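Local coordinates for 3-isopropylmalate dehydratase small subunit (Campylobacter jejuni, PDB 3Q3W), which catalyses, as the small subunit of isopropylmalate isomerase, the isomerization between 2-isopropylmalate and 3-isopropylmalate by way of 2-isopropylmaleate, at residues I146-S149 / R154-F157; K68-S73 / E137-Q142; I148-K153 / I172-G177. All coordinates share one frame; numbering follows the deposited sequence.

Interaction 1: residues I146-S149 / R154-F157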
ATOM      1  N   ILE A 146      -8.032   5.532   8.507  1.00 30.12           N
ATOM      2  CA  ILE A 146      -9.033   5.239   7.516  1.00 31.47           C
ATOM      3  C   ILE A 146      -9.577   3.846   7.826  1.00 32.78           C
ATOM      4  O   ILE A 146      -8.860   2.986   8.329  1.00 31.96           O
ATOM      5  CB  ILE A 146      -8.479   5.325   6.088  1.00 30.18           C
ATOM      6  CG1 ILE A 146      -8.143   6.794   5.755  1.00 32.02           C
ATOM      7  CG2 ILE A 146      -9.496   4.714   5.096  1.00 32.06           C
ATOM      8  CD1 ILE A 146      -7.457   7.040   4.419  1.00 30.43           C
ATOM      9  N   GLU A 147     -10.869   3.629   7.599  1.00 36.42           N
ATOM     10  CA  GLU A 147     -11.425   2.271   7.741  1.00 37.08           C
ATOM     11  C   GLU A 147     -11.870   1.709   6.399  1.00 37.97           C
ATOM     12  O   GLU A 147     -12.401   2.416   5.571  1.00 37.92           O
ATOM     13  CB  GLU A 147     -12.574   2.226   8.753  1.00 39.32           C
ATOM     14  CG  GLU A 147     -12.925   0.789   9.163  1.00 41.91           C
ATOM     15  CD  GLU A 147     -13.814   0.679  10.394  1.00 47.71           C
ATOM     16  OE1 GLU A 147     -13.937   1.650  11.161  1.00 51.65           O
ATOM     17  OE2 GLU A 147     -14.391  -0.406  10.602  1.00 50.85           O
ATOM     18  N   ILE A 148     -11.625   0.408   6.192  1.00 37.42           N
ATOM     19  CA  ILE A 148     -11.951  -0.252   4.924  1.00 37.42           C
ATOM     20  C   ILE A 148     -12.683  -1.534   5.222  1.00 37.79           C
ATOM     21  O   ILE A 148     -12.202  -2.323   6.018  1.00 38.10           O
ATOM     22  CB  ILE A 148     -10.718  -0.611   4.121  1.00 35.17           C
ATOM     23  CG1 ILE A 148      -9.893   0.632   3.797  1.00 35.52           C
ATOM     24  CG2 ILE A 148     -11.143  -1.375   2.833  1.00 34.75           C
ATOM     25  CD1 ILE A 148      -8.392   0.370   3.492  1.00 31.19           C
ATOM     26  N   SER A 149     -13.857  -1.717   4.610  1.00 39.40           N
ATOM     27  CA  SER A 149     -14.585  -2.969   4.673  1.00 38.90           C
ATOM     28  C   SER A 149     -14.546  -3.638   3.297  1.00 38.39           C
ATOM     29  O   SER A 149     -15.052  -3.099   2.315  1.00 38.93           O
ATOM     30  CB  SER A 149     -16.047  -2.715   5.085  1.00 41.24           C
ATOM     31  OG  SER A 149     -16.802  -3.921   5.084  1.00 41.97           O
ATOM     32  N   ARG A 154     -16.302  -0.737   0.674  1.00 44.47           N
ATOM     33  CA  ARG A 154     -16.317   0.698   1.005  1.00 45.36           C
ATOM     34  C   ARG A 154     -15.061   1.152   1.826  1.00 42.73           C
ATOM     35  O   ARG A 154     -14.419   0.337   2.488  1.00 41.32           O
ATOM     36  CB  ARG A 154     -17.590   1.036   1.770  1.00 47.50           C
ATOM     37  CG  ARG A 154     -18.879   0.832   0.945  1.00 51.83           C
ATOM     38  CD  ARG A 154     -20.154   1.286   1.674  1.00 56.71           C
ATOM     39  NE  ARG A 154     -21.219   1.726   0.747  1.00 59.03           N
ATOM     40  CZ  ARG A 154     -21.884   0.938  -0.099  1.00 63.69           C
ATOM     41  NH1 ARG A 154     -22.835   1.471  -0.877  1.00 66.68           N
ATOM     42  NH2 ARG A 154     -21.639  -0.379  -0.175  1.00 61.91           N
ATOM     43  N   VAL A 155     -14.738   2.445   1.730  1.00 42.17           N
ATOM     44  CA  VAL A 155     -13.703   3.117   2.505  1.00 40.64           C
ATOM     45  C   VAL A 155     -14.329   4.268   3.283  1.00 43.10           C
ATOM     46  O   VAL A 155     -15.129   5.074   2.721  1.00 45.07           O
ATOM     47  CB  VAL A 155     -12.590   3.656   1.587  1.00 40.12           C
ATOM     48  CG1 VAL A 155     -11.597   4.491   2.377  1.00 34.65           C
ATOM     49  CG2 VAL A 155     -11.916   2.488   0.853  1.00 38.03           C
ATOM     50  N   PHE A 156     -14.055   4.296   4.582  1.00 42.13           N
ATOM     51  CA  PHE A 156     -14.688   5.237   5.491  1.00 44.35           C
ATOM     52  C   PHE A 156     -13.587   6.133   6.002  1.00 45.17           C
ATOM     53  O   PHE A 156     -12.658   5.642   6.651  1.00 44.23           O
ATOM     54  CB  PHE A 156     -15.350   4.502   6.669  1.00 44.49           C
ATOM     55  CG  PHE A 156     -16.366   3.460   6.259  1.00 47.84           C
ATOM     56  CD1 PHE A 156     -17.726   3.777   6.189  1.00 49.09           C
ATOM     57  CD2 PHE A 156     -15.969   2.159   5.937  1.00 47.64           C
ATOM     58  CE1 PHE A 156     -18.680   2.829   5.821  1.00 51.02           C
ATOM     59  CE2 PHE A 156     -16.923   1.188   5.557  1.00 49.07           C
ATOM     60  CZ  PHE A 156     -18.299   1.533   5.491  1.00 50.33           C
ATOM     61  N   PHE A 157     -13.647   7.420   5.672  1.00 46.84           N
ATOM     62  CA  PHE A 157     -12.704   8.407   6.209  1.00 46.01           C
ATOM     63  C   PHE A 157     -13.475   9.617   6.730  1.00 48.86           C
ATOM     64  O   PHE A 157     -14.073  10.379   5.941  1.00 50.06           O
ATOM     65  CB  PHE A 157     -11.723   8.857   5.137  1.00 45.19           C
ATOM     66  CG  PHE A 157     -10.603   9.740   5.656  1.00 45.43           C
ATOM     67  CD1 PHE A 157     -10.052   9.550   6.933  1.00 42.88           C
ATOM     68  CD2 PHE A 157     -10.079  10.736   4.849  1.00 47.55           C
ATOM     69  CE1 PHE A 157      -9.054  10.343   7.391  1.00 40.96           C
ATOM     70  CE2 PHE A 157      -9.054  11.524   5.295  1.00 47.23           C
ATOM     71  CZ  PHE A 157      -8.538  11.333   6.587  1.00 44.39           C
TER
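Glu147 and Phe156 pair through their backbones at the middle of an antiparallel beta hairpin, formed by strands 145-149 and 154-157. Glu147 N donates to Phe156 O at 2.9 Å, and Phe156 N donates to Glu147 O at 2.7 Å. Both bonds are nearly straight and lie in the carbonyl plane. A second such pair, Ser149 with Arg154, closes the ladder next to the turn, with Ser149 N to Arg154 O at 3.0 Å. Between the two lies the non-hydrogen-bonded pair Ile148 and Val155. Their side chains run side by side, pointing the same way, and Ile148 CG1 meets Val155 CG2 at 4.0 Å.

The buried side of the hairpin is packed tightly. Chi1 of -68° sets Ile146 CG1 beside the backbone N and CG2 opposite it. Ile146 CG2 presses on Val155 CG1 at 3.4 Å, closer than usual for two carbons. The other branch, CG1, lies over one face of the Phe157 ring in a CH-pi contact. Ile75 of strand 73-78 touches Ile146 and Ile148, and Ile104 of strand 102-105 touches Val155. On this face the hairpin continues the apolar side of the mixed sheet.

The face carrying Glu147, Ser149, Arg154 and Phe156 is looser: Ser149 is buried, but the other three reach solvent. The end of the Arg154 side chain leads away from strand 146-149. The Glu147 and Phe156 side chains come nearest at their CB atoms, 4.2 Å apart. The ring edge lies closer to Glu147 O, with Phe156 CD2 at 3.6 Å. At the same edge, Phe156 CE2 lies 4.0 Å from Ser149 CB.

Interaction 2: residues K68-S73 / E137-Q142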
ATOM      1  N   LYS A  68       6.416  11.209  12.571  1.00 24.64           N
ATOM      2  CA  LYS A  68       5.665  10.666  13.700  1.00 25.28           C
ATOM      3  C   LYS A  68       4.190  10.544  13.398  1.00 24.58           C
ATOM      4  O   LYS A  68       3.575   9.570  13.837  1.00 24.80           O
ATOM      5  CB  LYS A  68       5.858  11.473  14.992  1.00 26.06           C
ATOM      6  CG  LYS A  68       7.234  11.214  15.632  1.00 30.65           C
ATOM      7  CD  LYS A  68       7.228  11.257  17.123  1.00 34.79           C
ATOM      8  CE  LYS A  68       8.657  11.485  17.716  1.00 35.35           C
ATOM      9  NZ  LYS A  68       9.047  10.194  18.288  1.00 39.15           N
ATOM     10  N   GLU A  69       3.604  11.490  12.641  1.00 24.39           N
ATOM     11  CA  GLU A  69       2.143  11.463  12.412  0.60 24.48           C
ATOM     12  C   GLU A  69       1.762  10.218  11.622  1.00 24.95           C
ATOM     13  O   GLU A  69       0.623   9.727  11.710  1.00 25.17           O
ATOM     14  CB  GLU A  69       1.687  12.724  11.683  0.60 25.40           C
ATOM     15  CG  GLU A  69       1.755  13.964  12.549  0.60 24.72           C
ATOM     16  CD  GLU A  69       3.153  14.555  12.715  0.60 24.46           C
ATOM     17  OE1 GLU A  69       4.146  14.173  11.998  0.60 18.91           O
ATOM     18  OE2 GLU A  69       3.246  15.419  13.582  0.60 16.44           O
ATOM     19  N   TYR A  70       2.731   9.669  10.892  1.00 22.99           N
ATOM     20  CA  TYR A  70       2.520   8.447  10.096  1.00 24.21           C
ATOM     21  C   TYR A  70       3.170   7.144  10.625  1.00 23.80           C
ATOM     22  O   TYR A  70       3.279   6.133   9.883  1.00 21.91           O
ATOM     23  CB  TYR A  70       2.899   8.717   8.643  1.00 24.05           C
ATOM     24  CG  TYR A  70       2.051   9.840   8.038  1.00 24.36           C
ATOM     25  CD1 TYR A  70       0.702   9.661   7.824  1.00 25.38           C
ATOM     26  CD2 TYR A  70       2.614  11.068   7.710  1.00 26.22           C
ATOM     27  CE1 TYR A  70      -0.093  10.698   7.290  1.00 29.59           C
ATOM     28  CE2 TYR A  70       1.844  12.125   7.181  1.00 28.01           C
ATOM     29  CZ  TYR A  70       0.485  11.925   6.972  1.00 28.76           C
ATOM     30  OH  TYR A  70      -0.277  12.913   6.418  1.00 33.98           O
ATOM     31  N   GLN A  71       3.500   7.138  11.909  1.00 24.64           N
ATOM     32  CA  GLN A  71       4.014   5.937  12.521  1.00 26.55           C
ATOM     33  C   GLN A  71       2.957   4.878  12.433  1.00 26.40           C
ATOM     34  O   GLN A  71       1.743   5.176  12.486  1.00 24.45           O
ATOM     35  CB  GLN A  71       4.301   6.133  13.979  1.00 28.48           C
ATOM     36  CG  GLN A  71       5.667   6.615  14.250  1.00 34.42           C
ATOM     37  CD  GLN A  71       5.876   6.766  15.757  1.00 38.20           C
ATOM     38  OE1 GLN A  71       6.930   6.447  16.268  1.00 45.14           O
ATOM     39  NE2 GLN A  71       4.840   7.216  16.462  1.00 42.01           N
ATOM     40  N   ASN A  72       3.413   3.633  12.308  1.00 24.31           N
ATOM     41  CA  ASN A  72       2.519   2.496  12.205  0.60 25.27           C
ATOM     42  C   ASN A  72       1.510   2.556  11.042  1.00 24.65           C
ATOM     43  O   ASN A  72       0.383   2.049  11.151  1.00 25.88           O
ATOM     44  CB  ASN A  72       1.798   2.243  13.536  0.60 26.75           C
ATOM     45  CG  ASN A  72       2.580   1.337  14.419  0.60 30.54           C
ATOM     46  OD1 ASN A  72       3.640   1.709  14.947  0.60 33.75           O
ATOM     47  ND2 ASN A  72       2.114   0.103  14.542  0.60 36.60           N
ATOM     48  N   SER A  73       1.914   3.123   9.922  1.00 23.08           N
ATOM     49  CA  SER A  73       1.021   3.195   8.744  1.00 23.12           C
ATOM     50  C   SER A  73       0.694   1.794   8.269  1.00 22.69           C
ATOM     51  O   SER A  73       1.602   0.942   8.194  1.00 22.23           O
ATOM     52  CB  SER A  73       1.673   4.015   7.616  1.00 22.35           C
ATOM     53  OG  SER A  73       1.608   5.404   7.886  1.00 24.96           O
ATOM     54  N   GLU A 137      -7.430  15.888   2.851  1.00 43.84           N
ATOM     55  CA  GLU A 137      -7.940  15.796   4.196  1.00 44.80           C
ATOM     56  C   GLU A 137      -6.947  15.060   5.131  1.00 41.54           C
ATOM     57  O   GLU A 137      -6.805  15.425   6.291  1.00 41.57           O
ATOM     58  CB  GLU A 137      -9.272  15.066   4.132  1.00 46.94           C
ATOM     59  CG  GLU A 137      -9.893  14.679   5.457  1.00 51.48           C
ATOM     60  CD  GLU A 137     -10.442  15.830   6.224  1.00 58.28           C
ATOM     61  OE1 GLU A 137     -10.874  16.818   5.585  1.00 66.52           O
ATOM     62  OE2 GLU A 137     -10.459  15.736   7.477  1.00 60.78           O
ATOM     63  N   LEU A 138      -6.306  14.007   4.621  1.00 39.14           N
ATOM     64  CA  LEU A 138      -5.436  13.167   5.448  1.00 35.73           C
ATOM     65  C   LEU A 138      -4.250  13.962   5.964  1.00 34.57           C
ATOM     66  O   LEU A 138      -3.815  13.829   7.120  1.00 31.69           O
ATOM     67  CB  LEU A 138      -4.960  11.954   4.629  1.00 34.87           C
ATOM     68  CG  LEU A 138      -4.256  10.807   5.363  1.00 32.17           C
ATOM     69  CD1 LEU A 138      -5.012  10.324   6.605  1.00 31.54           C
ATOM     70  CD2 LEU A 138      -4.099   9.698   4.336  1.00 28.90           C
ATOM     71  N   LYS A 139      -3.716  14.791   5.091  1.00 34.27           N
ATOM     72  CA  LYS A 139      -2.606  15.623   5.448  1.00 34.27           C
ATOM     73  C   LYS A 139      -2.987  16.630   6.484  1.00 35.27           C
ATOM     74  O   LYS A 139      -2.239  16.853   7.455  1.00 33.77           O
ATOM     75  CB  LYS A 139      -2.147  16.367   4.246  1.00 36.09           C
ATOM     76  CG  LYS A 139      -1.502  15.488   3.239  1.00 35.90           C
ATOM     77  CD  LYS A 139      -0.818  16.353   2.224  1.00 40.63           C
ATOM     78  CE  LYS A 139      -1.757  17.193   1.410  1.00 41.30           C
ATOM     79  NZ  LYS A 139      -0.916  17.902   0.420  1.00 43.63           N
ATOM     80  N   LYS A 140      -4.141  17.263   6.260  1.00 36.15           N
ATOM     81  CA  LYS A 140      -4.658  18.245   7.187  1.00 38.26           C
ATOM     82  C   LYS A 140      -5.039  17.658   8.533  1.00 37.82           C
ATOM     83  O   LYS A 140      -4.954  18.358   9.542  1.00 35.30           O
ATOM     84  CB  LYS A 140      -5.874  18.960   6.624  1.00 40.91           C
ATOM     85  CG  LYS A 140      -5.565  19.884   5.480  1.00 43.76           C
ATOM     86  CD  LYS A 140      -6.833  20.519   5.005  1.00 45.91           C
ATOM     87  CE  LYS A 140      -6.555  21.523   3.898  1.00 50.51           C
ATOM     88  NZ  LYS A 140      -7.794  21.973   3.217  1.00 52.76           N
ATOM     89  N   SER A 141      -5.440  16.385   8.565  1.00 36.65           N
ATOM     90  CA  SER A 141      -6.073  15.853   9.784  1.00 37.83           C
ATOM     91  C   SER A 141      -5.059  15.363  10.831  1.00 35.70           C
ATOM     92  O   SER A 141      -4.017  14.754  10.500  1.00 33.49           O
ATOM     93  CB  SER A 141      -7.049  14.709   9.430  1.00 38.64           C
ATOM     94  OG  SER A 141      -7.777  14.294  10.579  1.00 43.16           O
ATOM     95  N   GLN A 142      -5.403  15.563  12.091  1.00 35.35           N
ATOM     96  CA  GLN A 142      -4.628  14.972  13.174  1.00 35.46           C
ATOM     97  C   GLN A 142      -4.852  13.470  13.232  1.00 33.96           C
ATOM     98  O   GLN A 142      -3.932  12.710  13.508  1.00 31.66           O
ATOM     99  CB  GLN A 142      -5.055  15.548  14.502  1.00 38.03           C
ATOM    100  CG  GLN A 142      -4.042  15.299  15.621  1.00 39.93           C
ATOM    101  CD  GLN A 142      -3.770  16.567  16.433  1.00 46.14           C
ATOM    102  OE1 GLN A 142      -4.586  17.475  16.442  1.00 49.28           O
ATOM    103  NE2 GLN A 142      -2.599  16.642  17.081  1.00 46.03           N
TER
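Tyr70 reaches from the loop before strand 73-78 to the last turn of helix 128-140, and its own backbone opens a type II beta turn that ends at Ser73. The turn's backbone bond, from Ser73 N to Tyr70 O, is weak. Ser73 OG also donates to Tyr70 O, at 2.7 Å and tilted 24° from the carbonyl plane. Two donors of one residue therefore hold this carbonyl.

The Tyr70 side chain makes the crossing. With CG beside the backbone N (chi1 -60°), the ring brings its hydroxyl up to the helix backbone. Tyr70 OH lies 3.7 Å from Leu138 O and equally far from Lys139 CA. The aliphatic part of Lys139 adds a looser touch, with CG 4.3 Å from Tyr70 OH. The amine of Lys139 turns to Glu18, with which it forms a salt bridge. Cys15 and Pro16 of strand 9-17 pack on Tyr70.

Leu138 O and Tyr70 OH are too far apart to bond directly. Lys144 NZ joins them instead: it is hydrogen-bonded to Leu138 O and, weakly, to Tyr70 OH. The loop and the helix end thus share a lysine, whose positive charge probably helps offset the carbonyls at the helix C terminus.

Interaction 3: residues I148-K153 / I172-G177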
ATOM      1  N   ILE A 148     -11.625   0.408   6.192  1.00 37.42           N
ATOM      2  CA  ILE A 148     -11.951  -0.252   4.924  1.00 37.42           C
ATOM      3  C   ILE A 148     -12.683  -1.534   5.222  1.00 37.79           C
ATOM      4  O   ILE A 148     -12.202  -2.323   6.018  1.00 38.10           O
ATOM      5  CB  ILE A 148     -10.718  -0.611   4.121  1.00 35.17           C
ATOM      6  CG1 ILE A 148      -9.893   0.632   3.797  1.00 35.52           C
ATOM      7  CG2 ILE A 148     -11.143  -1.375   2.833  1.00 34.75           C
ATOM      8  CD1 ILE A 148      -8.392   0.370   3.492  1.00 31.19           C
ATOM      9  N   SER A 149     -13.857  -1.717   4.610  1.00 39.40           N
ATOM     10  CA  SER A 149     -14.585  -2.969   4.673  1.00 38.90           C
ATOM     11  C   SER A 149     -14.546  -3.638   3.297  1.00 38.39           C
ATOM     12  O   SER A 149     -15.052  -3.099   2.315  1.00 38.93           O
ATOM     13  CB  SER A 149     -16.047  -2.715   5.085  1.00 41.24           C
ATOM     14  OG  SER A 149     -16.802  -3.921   5.084  1.00 41.97           O
ATOM     15  N   LEU A 150     -13.980  -4.829   3.216  1.00 37.79           N
ATOM     16  CA  LEU A 150     -13.959  -5.550   1.938  1.00 37.86           C
ATOM     17  C   LEU A 150     -15.281  -6.280   1.734  1.00 40.23           C
ATOM     18  O   LEU A 150     -15.599  -6.682   0.612  1.00 41.30           O
ATOM     19  CB  LEU A 150     -12.802  -6.532   1.862  1.00 36.11           C
ATOM     20  CG  LEU A 150     -12.699  -7.422   0.622  1.00 34.67           C
ATOM     21  CD1 LEU A 150     -12.617  -6.634  -0.640  1.00 34.62           C
ATOM     22  CD2 LEU A 150     -11.516  -8.274   0.779  1.00 35.03           C
ATOM     23  N   LEU A 151     -16.053  -6.460   2.807  1.00 41.45           N
ATOM     24  CA  LEU A 151     -17.418  -6.970   2.696  1.00 43.25           C
ATOM     25  C   LEU A 151     -18.310  -5.996   1.977  1.00 44.81           C
ATOM     26  O   LEU A 151     -19.028  -6.379   1.080  1.00 45.34           O
ATOM     27  CB  LEU A 151     -18.032  -7.226   4.055  1.00 44.38           C
ATOM     28  CG  LEU A 151     -17.509  -8.446   4.785  1.00 44.59           C
ATOM     29  CD1 LEU A 151     -18.184  -8.540   6.159  1.00 46.74           C
ATOM     30  CD2 LEU A 151     -17.767  -9.695   3.972  1.00 45.94           C
ATOM     31  N   GLU A 152     -18.268  -4.737   2.372  1.00 44.58           N
ATOM     32  CA  GLU A 152     -19.142  -3.750   1.775  1.00 47.88           C
ATOM     33  C   GLU A 152     -18.525  -3.095   0.581  1.00 47.59           C
ATOM     34  O   GLU A 152     -19.215  -2.377  -0.136  1.00 50.05           O
ATOM     35  CB  GLU A 152     -19.507  -2.677   2.786  1.00 48.61           C
ATOM     36  CG  GLU A 152     -20.457  -3.149   3.833  1.00 52.97           C
ATOM     37  CD  GLU A 152     -20.596  -2.128   4.924  1.00 59.06           C
ATOM     38  OE1 GLU A 152     -20.429  -0.919   4.628  1.00 61.58           O
ATOM     39  OE2 GLU A 152     -20.858  -2.535   6.076  1.00 62.57           O
ATOM     40  N   LYS A 153     -17.249  -3.383   0.348  1.00 45.02           N
ATOM     41  CA  LYS A 153     -16.437  -2.725  -0.659  1.00 44.55           C
ATOM     42  C   LYS A 153     -16.564  -1.208  -0.539  1.00 45.09           C
ATOM     43  O   LYS A 153     -16.894  -0.494  -1.505  1.00 46.20           O
ATOM     44  CB  LYS A 153     -16.743  -3.233  -2.065  1.00 45.70           C
ATOM     45  CG  LYS A 153     -16.426  -4.716  -2.275  1.00 46.19           C
ATOM     46  CD  LYS A 153     -16.599  -5.182  -3.757  1.00 45.12           C
ATOM     47  CE  LYS A 153     -17.990  -5.581  -4.098  1.00 48.96           C
ATOM     48  NZ  LYS A 153     -18.053  -6.273  -5.437  1.00 46.69           N
ATOM     49  N   ILE A 172     -13.030 -13.018  -2.573  1.00 33.30           N
ATOM     50  CA  ILE A 172     -13.308 -14.124  -1.685  1.00 33.60           C
ATOM     51  C   ILE A 172     -12.023 -14.722  -1.139  1.00 32.73           C
ATOM     52  O   ILE A 172     -12.022 -15.116   0.012  1.00 32.74           O
ATOM     53  CB  ILE A 172     -14.240 -15.201  -2.297  1.00 35.85           C
ATOM     54  CG1 ILE A 172     -14.892 -16.063  -1.191  1.00 36.86           C
ATOM     55  CG2 ILE A 172     -13.501 -16.102  -3.315  1.00 33.21           C
ATOM     56  CD1 ILE A 172     -15.887 -15.331  -0.144  1.00 39.41           C
ATOM     57  N   CYS A 173     -10.967 -14.808  -1.953  1.00 31.73           N
ATOM     58  CA  CYS A 173      -9.644 -15.194  -1.443  1.00 32.54           C
ATOM     59  C   CYS A 173      -9.219 -14.304  -0.269  1.00 31.64           C
ATOM     60  O   CYS A 173      -8.861 -14.835   0.762  1.00 33.75           O
ATOM     61  CB  CYS A 173      -8.588 -15.204  -2.551  1.00 31.94           C
ATOM     62  SG  CYS A 173      -8.837 -16.515  -3.810  1.00 35.32           S
ATOM     63  N   LEU A 174      -9.312 -12.974  -0.392  1.00 31.00           N
ATOM     64  CA  LEU A 174      -8.919 -12.074   0.693  0.60 30.11           C
ATOM     65  C   LEU A 174      -9.839 -12.252   1.902  1.00 31.00           C
ATOM     66  O   LEU A 174      -9.373 -12.328   3.021  1.00 30.88           O
ATOM     67  CB  LEU A 174      -8.956 -10.611   0.241  0.60 30.11           C
ATOM     68  CG  LEU A 174      -7.910 -10.185  -0.800  0.60 30.28           C
ATOM     69  CD1 LEU A 174      -8.275  -8.862  -1.454  0.60 30.65           C
ATOM     70  CD2 LEU A 174      -6.586 -10.073  -0.159  0.60 29.70           C
ATOM     71  N   LEU A 175     -11.155 -12.321   1.671  1.00 32.11           N
ATOM     72  CA  LEU A 175     -12.082 -12.520   2.790  1.00 34.16           C
ATOM     73  C   LEU A 175     -11.849 -13.827   3.577  1.00 35.33           C
ATOM     74  O   LEU A 175     -11.965 -13.865   4.797  1.00 35.67           O
ATOM     75  CB  LEU A 175     -13.563 -12.459   2.315  1.00 35.54           C
ATOM     76  CG  LEU A 175     -14.105 -11.144   1.735  1.00 34.95           C
ATOM     77  CD1 LEU A 175     -15.504 -11.404   1.164  1.00 34.59           C
ATOM     78  CD2 LEU A 175     -14.151  -9.971   2.763  1.00 33.54           C
ATOM     79  N   GLU A 176     -11.525 -14.908   2.886  1.00 36.51           N
ATOM     80  CA  GLU A 176     -11.292 -16.179   3.561  1.00 37.78           C
ATOM     81  C   GLU A 176      -9.807 -16.488   3.771  1.00 38.19           C
ATOM     82  O   GLU A 176      -9.473 -17.516   4.336  1.00 39.29           O
ATOM     83  CB  GLU A 176     -11.968 -17.305   2.765  1.00 39.80           C
ATOM     84  CG  GLU A 176     -13.459 -17.141   2.607  1.00 41.66           C
ATOM     85  CD  GLU A 176     -14.191 -17.383   3.909  1.00 47.55           C
ATOM     86  OE1 GLU A 176     -13.838 -18.376   4.571  1.00 51.22           O
ATOM     87  OE2 GLU A 176     -15.103 -16.595   4.280  1.00 52.08           O
ATOM     88  N   GLY A 177      -8.924 -15.612   3.312  1.00 38.09           N
ATOM     89  CA  GLY A 177      -7.478 -15.839   3.408  1.00 39.45           C
ATOM     90  C   GLY A 177      -7.084 -17.120   2.690  1.00 42.15           C
ATOM     91  O   GLY A 177      -6.409 -17.980   3.264  1.00 42.51           O
TER
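The turn of the hairpin packs its Leu150 against Leu174 and Leu175 of the C-terminal helix 168-176. The contact is entirely apolar, and Leu150 carries most of it. Its CB already lies 3.8 Å from Leu175 CD2. One atom further, Leu150 CG comes to 3.6 Å from the same methyl, the nearest approach of these two residues. At the tip, Leu150 CD2 touches two residues of the helix. It lies 3.5 Å from Leu174 CB and 3.7 Å from Leu175 CD2. Chi1 of 176° sets CG opposite the backbone N, and the second torsion extends CD2 onward to the helix.

Leu151 adds a second, more exposed touch. Its CB does not point at the helix, but the end of the chain comes nearer, and Leu151 CD2 reaches Leu175 CD2 at 3.8 Å. Leu175 CD2 is therefore in contact with both turn leucines. Phe7 packs on Leu150 from another part of the chain, and Leu122 of strand 122-125 touches Leu174.

Each partner has its own local order. In the turn, Ser149 OG accepts from Glu152 N at 3.2 Å, forming an ST motif that starts at the last residue of the strand. The helix ends in a Schellman motif, with Gly177 at positive phi as its C-prime residue.

Polar groups join the same two elements beside the leucines. Arg171, just before the helix segment, donates from NE to Leu150 O and from NH2 to Leu151 O. The leucines thus supply dispersion contact and exclusion of water, while the directional bonds come from one arginine that grips two successive carbonyls of the turn.

From the N terminus, strand 9-17 comes first and later pairs with strand 145-149. Interaction 2 closes the longest loop, from 68-73 to 137-142, with three strands of the mixed sheet and helices 90-98 and 110-118 in between. After it, the chain enters strand 145-149. Interaction 1 then closes a short hairpin of four intervening residues. Interaction 3 starts from the same strand, sharing Ile148 and Ser149, and ties the hairpin turn to helix 168-176. It crosses interaction 1 rather than nesting: strand 154-157 lies inside the loop it closes. Interactions 1 and 2 touch where Phe157 packs on Glu137 and Leu138. Interactions 2 and 3 do not touch, and their centres are 25 Å apart.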